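Local coordinates for 432aa long hypothetical deoxyribodipyrimidine photolyase (Sulfolobus tokodaii, PDB 2E0I), which probably repairs cyclobutane pyrimidine dimers in DNA using light, carrying a catalytic FAD and a second FAD thought to harvest light, at residues V320-E331 and N346-T356. Numbering follows the deposited sequence.
With FAD (flavin-adenine dinucleotide), chain E.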
loop_
_atom_site.group_PDB
_atom_site.type_symbol
_atom_site.label_atom_id
_atom_site.label_comp_id
_atom_site.label_asym_id
_atom_site.label_seq_id
_atom_site.Cartn_x
_atom_site.Cartn_y
_atom_site.Cartn_z
ATOM N N VAL A 320 4.429 -18.305 4.862
ATOM C CA VAL A 320 5.113 -18.300 6.132
ATOM C C VAL A 320 4.908 -19.532 6.997
ATOM O O VAL A 320 5.874 -20.169 7.420
ATOM C CB VAL A 320 4.731 -17.051 6.943
ATOM C CG1 VAL A 320 5.512 -17.020 8.237
ATOM C CG2 VAL A 320 5.005 -15.796 6.124
ATOM N N LYS A 321 3.650 -19.870 7.255
ATOM C CA LYS A 321 3.330 -21.000 8.117
ATOM C C LYS A 321 3.182 -22.363 7.465
ATOM O O LYS A 321 2.882 -23.336 8.144
ATOM C CB LYS A 321 2.084 -20.665 8.942
ATOM C CG LYS A 321 2.375 -19.576 9.958
ATOM C CD LYS A 321 1.169 -19.188 10.776
ATOM C CE LYS A 321 1.538 -18.105 11.785
ATOM N NZ LYS A 321 0.350 -17.618 12.555
ATOM N N VAL A 322 3.403 -22.454 6.162
ATOM C CA VAL A 322 3.292 -23.741 5.494
ATOM C C VAL A 322 4.557 -24.052 4.714
ATOM O O VAL A 322 5.080 -25.147 4.816
ATOM C CB VAL A 322 2.048 -23.792 4.560
ATOM C CG1 VAL A 322 2.053 -25.061 3.729
ATOM C CG2 VAL A 322 0.778 -23.750 5.399
ATOM N N LEU A 323 5.061 -23.095 3.945
ATOM C CA LEU A 323 6.281 -23.334 3.177
ATOM C C LEU A 323 7.468 -22.934 4.037
ATOM O O LEU A 323 8.625 -23.084 3.638
ATOM C CB LEU A 323 6.276 -22.522 1.871
ATOM C CG LEU A 323 5.165 -22.815 0.855
ATOM C CD1 LEU A 323 5.328 -21.916 -0.343
ATOM C CD2 LEU A 323 5.215 -24.268 0.424
ATOM N N PHE A 324 7.154 -22.419 5.222
ATOM C CA PHE A 324 8.145 -21.980 6.198
ATOM C C PHE A 324 9.240 -21.066 5.604
ATOM O O PHE A 324 10.447 -21.320 5.744
ATOM C CB PHE A 324 8.746 -23.217 6.880
ATOM C CG PHE A 324 9.438 -22.926 8.185
ATOM C CD1 PHE A 324 8.927 -21.981 9.069
ATOM C CD2 PHE A 324 10.598 -23.622 8.543
ATOM C CE1 PHE A 324 9.562 -21.730 10.289
ATOM C CE2 PHE A 324 11.241 -23.379 9.766
ATOM C CZ PHE A 324 10.722 -22.433 10.637
ATOM N N VAL A 325 8.798 -19.999 4.936
ATOM C CA VAL A 325 9.699 -19.016 4.338
ATOM C C VAL A 325 9.581 -17.693 5.121
ATOM O O VAL A 325 8.483 -17.262 5.483
ATOM C CB VAL A 325 9.358 -18.782 2.853
ATOM C CG1 VAL A 325 10.212 -17.663 2.295
ATOM C CG2 VAL A 325 9.573 -20.058 2.066
ATOM N N ASP A 326 10.716 -17.064 5.397
ATOM C CA ASP A 326 10.747 -15.817 6.153
ATOM C C ASP A 326 9.730 -14.813 5.605
ATOM O O ASP A 326 9.686 -14.566 4.402
ATOM C CB ASP A 326 12.168 -15.235 6.099
ATOM C CG ASP A 326 12.370 -14.068 7.048
ATOM O OD1 ASP A 326 13.528 -13.639 7.196
ATOM O OD2 ASP A 326 11.387 -13.577 7.640
ATOM N N TRP A 327 8.917 -14.234 6.486
ATOM C CA TRP A 327 7.919 -13.266 6.051
ATOM C C TRP A 327 8.515 -12.054 5.332
ATOM O O TRP A 327 7.840 -11.421 4.525
ATOM C CB TRP A 327 7.069 -12.794 7.231
ATOM C CG TRP A 327 7.835 -12.185 8.352
ATOM C CD1 TRP A 327 8.288 -12.818 9.462
ATOM C CD2 TRP A 327 8.227 -10.812 8.482
ATOM N NE1 TRP A 327 8.937 -11.928 10.288
ATOM C CE2 TRP A 327 8.914 -10.689 9.708
ATOM C CE3 TRP A 327 8.065 -9.674 7.680
ATOM C CZ2 TRP A 327 9.440 -9.471 10.156
ATOM C CZ3 TRP A 327 8.586 -8.461 8.121
ATOM C CH2 TRP A 327 9.265 -8.370 9.349
ATOM N N ARG A 328 9.773 -11.730 5.621
ATOM C CA ARG A 328 10.437 -10.599 4.973
ATOM C C ARG A 328 10.559 -10.847 3.475
ATOM O O ARG A 328 10.518 -9.910 2.690
ATOM C CB ARG A 328 11.829 -10.370 5.561
ATOM C CG ARG A 328 11.826 -9.899 6.992
ATOM C CD ARG A 328 13.237 -9.779 7.507
ATOM N NE ARG A 328 13.299 -9.748 8.975
ATOM C CZ ARG A 328 12.922 -10.742 9.785
ATOM N NH1 ARG A 328 12.441 -11.876 9.285
ATOM N NH2 ARG A 328 13.037 -10.607 11.104
ATOM N N TRP A 329 10.721 -12.107 3.081
ATOM C CA TRP A 329 10.823 -12.460 1.668
ATOM C C TRP A 329 9.491 -12.126 0.986
ATOM O O TRP A 329 9.444 -11.498 -0.080
ATOM C CB TRP A 329 11.106 -13.959 1.518
ATOM C CG TRP A 329 12.515 -14.396 1.841
ATOM C CD1 TRP A 329 13.347 -13.871 2.792
ATOM C CD2 TRP A 329 13.225 -15.490 1.248
ATOM N NE1 TRP A 329 14.533 -14.572 2.826
ATOM C CE2 TRP A 329 14.484 -15.570 1.890
ATOM C CE3 TRP A 329 12.920 -16.414 0.238
ATOM C CZ2 TRP A 329 15.438 -16.539 1.552
ATOM C CZ3 TRP A 329 13.869 -17.380 -0.097
ATOM C CH2 TRP A 329 15.112 -17.432 0.560
ATOM N N GLY A 330 8.405 -12.562 1.617
ATOM C CA GLY A 330 7.085 -12.315 1.079
ATOM C C GLY A 330 6.778 -10.836 1.071
ATOM O O GLY A 330 6.195 -10.328 0.125
ATOM N N GLU A 331 7.168 -10.145 2.136
ATOM C CA GLU A 331 6.948 -8.707 2.244
ATOM C C GLU A 331 7.543 -8.010 1.034
ATOM O O GLU A 331 6.879 -7.200 0.391
ATOM C CB GLU A 331 7.621 -8.155 3.497
ATOM C CG GLU A 331 7.513 -6.648 3.623
ATOM C CD GLU A 331 8.499 -6.046 4.622
ATOM O OE1 GLU A 331 8.369 -4.828 4.913
ATOM O OE2 GLU A 331 9.397 -6.778 5.105
ATOM N N ASN A 346 1.921 -2.813 4.486
ATOM C CA ASN A 346 2.338 -4.124 4.001
ATOM C C ASN A 346 3.095 -4.858 5.113
ATOM O O ASN A 346 2.824 -6.031 5.396
ATOM C CB ASN A 346 3.228 -3.988 2.759
ATOM C CG ASN A 346 3.582 -5.339 2.139
ATOM O OD1 ASN A 346 2.710 -6.166 1.881
ATOM N ND2 ASN A 346 4.867 -5.560 1.894
ATOM N N ASN A 347 4.037 -4.166 5.752
ATOM C CA ASN A 347 4.816 -4.764 6.830
ATOM C C ASN A 347 3.922 -5.236 7.980
ATOM O O ASN A 347 4.029 -6.386 8.438
ATOM C CB ASN A 347 5.831 -3.757 7.362
ATOM C CG ASN A 347 6.766 -4.371 8.379
ATOM O OD1 ASN A 347 6.366 -4.681 9.509
ATOM N ND2 ASN A 347 8.020 -4.576 7.980
ATOM N N GLY A 348 3.041 -4.341 8.433
ATOM C CA GLY A 348 2.140 -4.645 9.528
ATOM C C GLY A 348 1.352 -5.905 9.287
ATOM O O GLY A 348 1.260 -6.781 10.154
ATOM N N ASN A 349 0.792 -6.007 8.090
ATOM C CA ASN A 349 -0.001 -7.165 7.729
ATOM C C ASN A 349 0.802 -8.455 7.674
ATOM O O ASN A 349 0.336 -9.484 8.155
ATOM C CB ASN A 349 -0.705 -6.905 6.404
ATOM C CG ASN A 349 -2.038 -6.189 6.585
ATOM O OD1 ASN A 349 -3.039 -6.811 6.929
ATOM N ND2 ASN A 349 -2.053 -4.880 6.359
ATOM N N TRP A 350 2.006 -8.414 7.105
ATOM C CA TRP A 350 2.812 -9.627 7.038
ATOM C C TRP A 350 3.136 -10.145 8.427
ATOM O O TRP A 350 2.960 -11.330 8.721
ATOM C CB TRP A 350 4.112 -9.396 6.263
ATOM C CG TRP A 350 3.943 -9.568 4.782
ATOM C CD1 TRP A 350 3.709 -8.585 3.858
ATOM C CD2 TRP A 350 3.912 -10.809 4.063
ATOM N NE1 TRP A 350 3.528 -9.143 2.607
ATOM C CE2 TRP A 350 3.647 -10.504 2.706
ATOM C CE3 TRP A 350 4.076 -12.147 4.433
ATOM C CZ2 TRP A 350 3.546 -11.484 1.726
ATOM C CZ3 TRP A 350 3.975 -13.125 3.459
ATOM C CH2 TRP A 350 3.712 -12.790 2.122
ATOM N N GLN A 351 3.599 -9.257 9.293
ATOM C CA GLN A 351 3.943 -9.671 10.641
ATOM C C GLN A 351 2.718 -10.195 11.363
ATOM O O GLN A 351 2.800 -11.135 12.142
ATOM C CB GLN A 351 4.550 -8.504 11.407
ATOM C CG GLN A 351 5.779 -7.941 10.748
ATOM C CD GLN A 351 6.874 -7.718 11.739
ATOM O OE1 GLN A 351 7.168 -8.609 12.542
ATOM N NE2 GLN A 351 7.495 -6.532 11.702
ATOM N N TRP A 352 1.576 -9.576 11.106
ATOM C CA TRP A 352 0.341 -10.000 11.737
ATOM C C TRP A 352 0.100 -11.457 11.379
ATOM O O TRP A 352 -0.125 -12.293 12.233
ATOM C CB TRP A 352 -0.823 -9.152 11.228
ATOM C CG TRP A 352 -2.088 -9.277 12.040
ATOM C CD1 TRP A 352 -2.436 -8.531 13.126
ATOM C CD2 TRP A 352 -3.159 -10.215 11.840
ATOM N NE1 TRP A 352 -3.654 -8.941 13.619
ATOM C CE2 TRP A 352 -4.119 -9.975 12.850
ATOM C CE3 TRP A 352 -3.398 -11.235 10.908
ATOM C CZ2 TRP A 352 -5.303 -10.719 12.957
ATOM C CZ3 TRP A 352 -4.580 -11.977 11.012
ATOM C CH2 TRP A 352 -5.515 -11.713 12.030
ATOM N N ILE A 353 0.153 -11.753 10.095
ATOM C CA ILE A 353 -0.071 -13.100 9.614
ATOM C C ILE A 353 0.962 -14.106 10.116
ATOM O O ILE A 353 0.622 -15.237 10.450
ATOM C CB ILE A 353 -0.112 -13.103 8.067
ATOM C CG1 ILE A 353 -1.554 -13.214 7.607
ATOM C CG2 ILE A 353 0.691 -14.255 7.502
ATOM C CD1 ILE A 353 -2.234 -14.487 8.096
ATOM N N ALA A 354 2.222 -13.695 10.162
ATOM C CA ALA A 354 3.293 -14.574 10.610
ATOM C C ALA A 354 3.282 -14.670 12.115
ATOM O O ALA A 354 4.117 -15.340 12.712
ATOM C CB ALA A 354 4.638 -14.034 10.139
ATOM N N SER A 355 2.309 -13.998 12.711
ATOM C CA SER A 355 2.154 -13.931 14.155
ATOM C C SER A 355 3.470 -13.603 14.857
ATOM O O SER A 355 3.899 -14.289 15.784
ATOM C CB SER A 355 1.506 -15.215 14.715
ATOM O OG SER A 355 2.062 -16.389 14.169
ATOM N N THR A 356 4.106 -12.542 14.372
ATOM C CA THR A 356 5.342 -12.027 14.938
ATOM C C THR A 356 5.023 -10.560 15.147
ATOM O O THR A 356 5.902 -9.760 15.445
ATOM C CB THR A 356 6.534 -12.117 13.965
ATOM O OG1 THR A 356 6.285 -11.297 12.818
ATOM C CG2 THR A 356 6.760 -13.547 13.525
HETATM P PA FAD E . -11.644 -3.428 0.621
HETATM O O1A FAD E . -12.619 -2.978 -0.399
HETATM O O2A FAD E . -11.948 -4.343 1.742
HETATM O O5B FAD E . -11.639 -2.038 1.435
HETATM C C5B FAD E . -11.300 -1.979 2.822
HETATM C C4B FAD E . -10.382 -0.783 3.083
HETATM O O4B FAD E . -10.006 -0.702 4.468
HETATM C C3B FAD E . -9.090 -0.944 2.279
HETATM O O3B FAD E . -9.223 -0.223 1.051
HETATM C C2B FAD E . -8.105 -0.197 3.175
HETATM O O2B FAD E . -8.313 1.212 3.055
HETATM C C1B FAD E . -8.570 -0.683 4.549
HETATM N N9A FAD E . -8.079 -2.049 4.848
HETATM C C8A FAD E . -8.740 -3.193 4.683
HETATM N N7A FAD E . -8.009 -4.203 5.151
HETATM C C5A FAD E . -6.870 -3.700 5.617
HETATM C C6A FAD E . -5.732 -4.236 6.211
HETATM N N6A FAD E . -5.635 -5.540 6.447
HETATM N N1A FAD E . -4.728 -3.415 6.554
HETATM C C2A FAD E . -4.798 -2.111 6.344
HETATM N N3A FAD E . -5.866 -1.567 5.787
HETATM C C4A FAD E . -6.908 -2.327 5.417
HETATM N N1 FAD E . -2.990 -2.631 1.817
HETATM C C2 FAD E . -2.313 -1.575 1.193
HETATM O O2 FAD E . -2.900 -0.534 0.910
HETATM N N3 FAD E . -0.967 -1.724 0.836
HETATM C C4 FAD E . -0.313 -2.934 1.100
HETATM O O4 FAD E . 0.883 -3.045 0.840
HETATM C C4X FAD E . -0.996 -3.983 1.705
HETATM N N5 FAD E . -0.353 -5.214 1.882
HETATM C C5X FAD E . -1.019 -6.275 2.508
HETATM C C6 FAD E . -0.353 -7.483 2.688
HETATM C C7 FAD E . -0.990 -8.533 3.340
HETATM C C7M FAD E . -0.223 -9.840 3.551
HETATM C C8 FAD E . -2.295 -8.374 3.803
HETATM C C8M FAD E . -3.013 -9.501 4.549
HETATM C C9 FAD E . -2.954 -7.162 3.617
HETATM C C9A FAD E . -2.322 -6.100 2.975
HETATM N N10 FAD E . -2.968 -4.862 2.799
HETATM C C10 FAD E . -2.333 -3.841 2.073
HETATM C "C1'" FAD E . -4.333 -4.646 3.343
HETATM C "C2'" FAD E . -5.528 -4.969 2.441
HETATM O "O2'" FAD E . -5.429 -6.304 1.938
HETATM C "C3'" FAD E . -5.675 -3.979 1.283
HETATM O "O3'" FAD E . -5.722 -2.648 1.803
HETATM C "C4'" FAD E . -6.961 -4.235 0.492
HETATM O "O4'" FAD E . -6.977 -5.577 -0.003
HETATM C "C5'" FAD E . -7.086 -3.262 -0.682
HETATM O "O5'" FAD E . -8.235 -3.564 -1.482
HETATM P P FAD E . -9.637 -2.801 -1.268
HETATM O O1P FAD E . -9.366 -1.346 -1.248
HETATM O O2P FAD E . -10.577 -3.324 -2.284
HETATM O O3P FAD E . -10.093 -3.269 0.207
#
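The indole of Trp350 lies flat on the backbone at Gly330 and Glu331: Glu331 CA sits over its face, 3.6 Å from the centroid of the five-membered ring of Trp350, and Gly330 CA covers the six-membered ring in a second CH-pi contact. Val320 CG2 meets the edge of the same indole, and with Trp327 these residues form the hole that Trp350 enters as a knob. Gly330 suits this face, since a beta carbon there would collide with Trp350 CH2. The opposite face carries the flavin methyl C7M of FAD, 3.9 Å above the ring plane. Replacing Trp350 by alanine is likely to open a gap between Gly330 and the flavin methyl, leaving both without their shared aromatic wall. This is the helical FAD-binding domain of the photolyase family, in which the axes of 327-331 and 346-353 run roughly antiparallel, at 145°. Asn349 hydrogen-bonds the adenine of this same FAD twice, accepting from N6A and donating to N1A. With CG between backbone N and carbonyl carbon (chi1 57°), the Trp327 indole is laid against the second helix, where one face meets Gln351, whose amide is turned only 18° from the ring plane and whose CG sits 3.9 Å from the six-membered centroid. Asn347 ND2 approaches the ring edge and also donates to Glu331 OE1 (3.1 Å) from above the carboxylate plane; Val260 O receives ND2 too, while OE1 is also hydrogen-bonded to N6A of the other FAD. Asn346 ND2 donates to Glu331 O at 3.0 Å. The extended Lys321 chain ends with NZ donating a 2.7 Å hydrogen bond to Ser355 OG, within the Schellman turn closing helix 343-353, and another to Arg363 O.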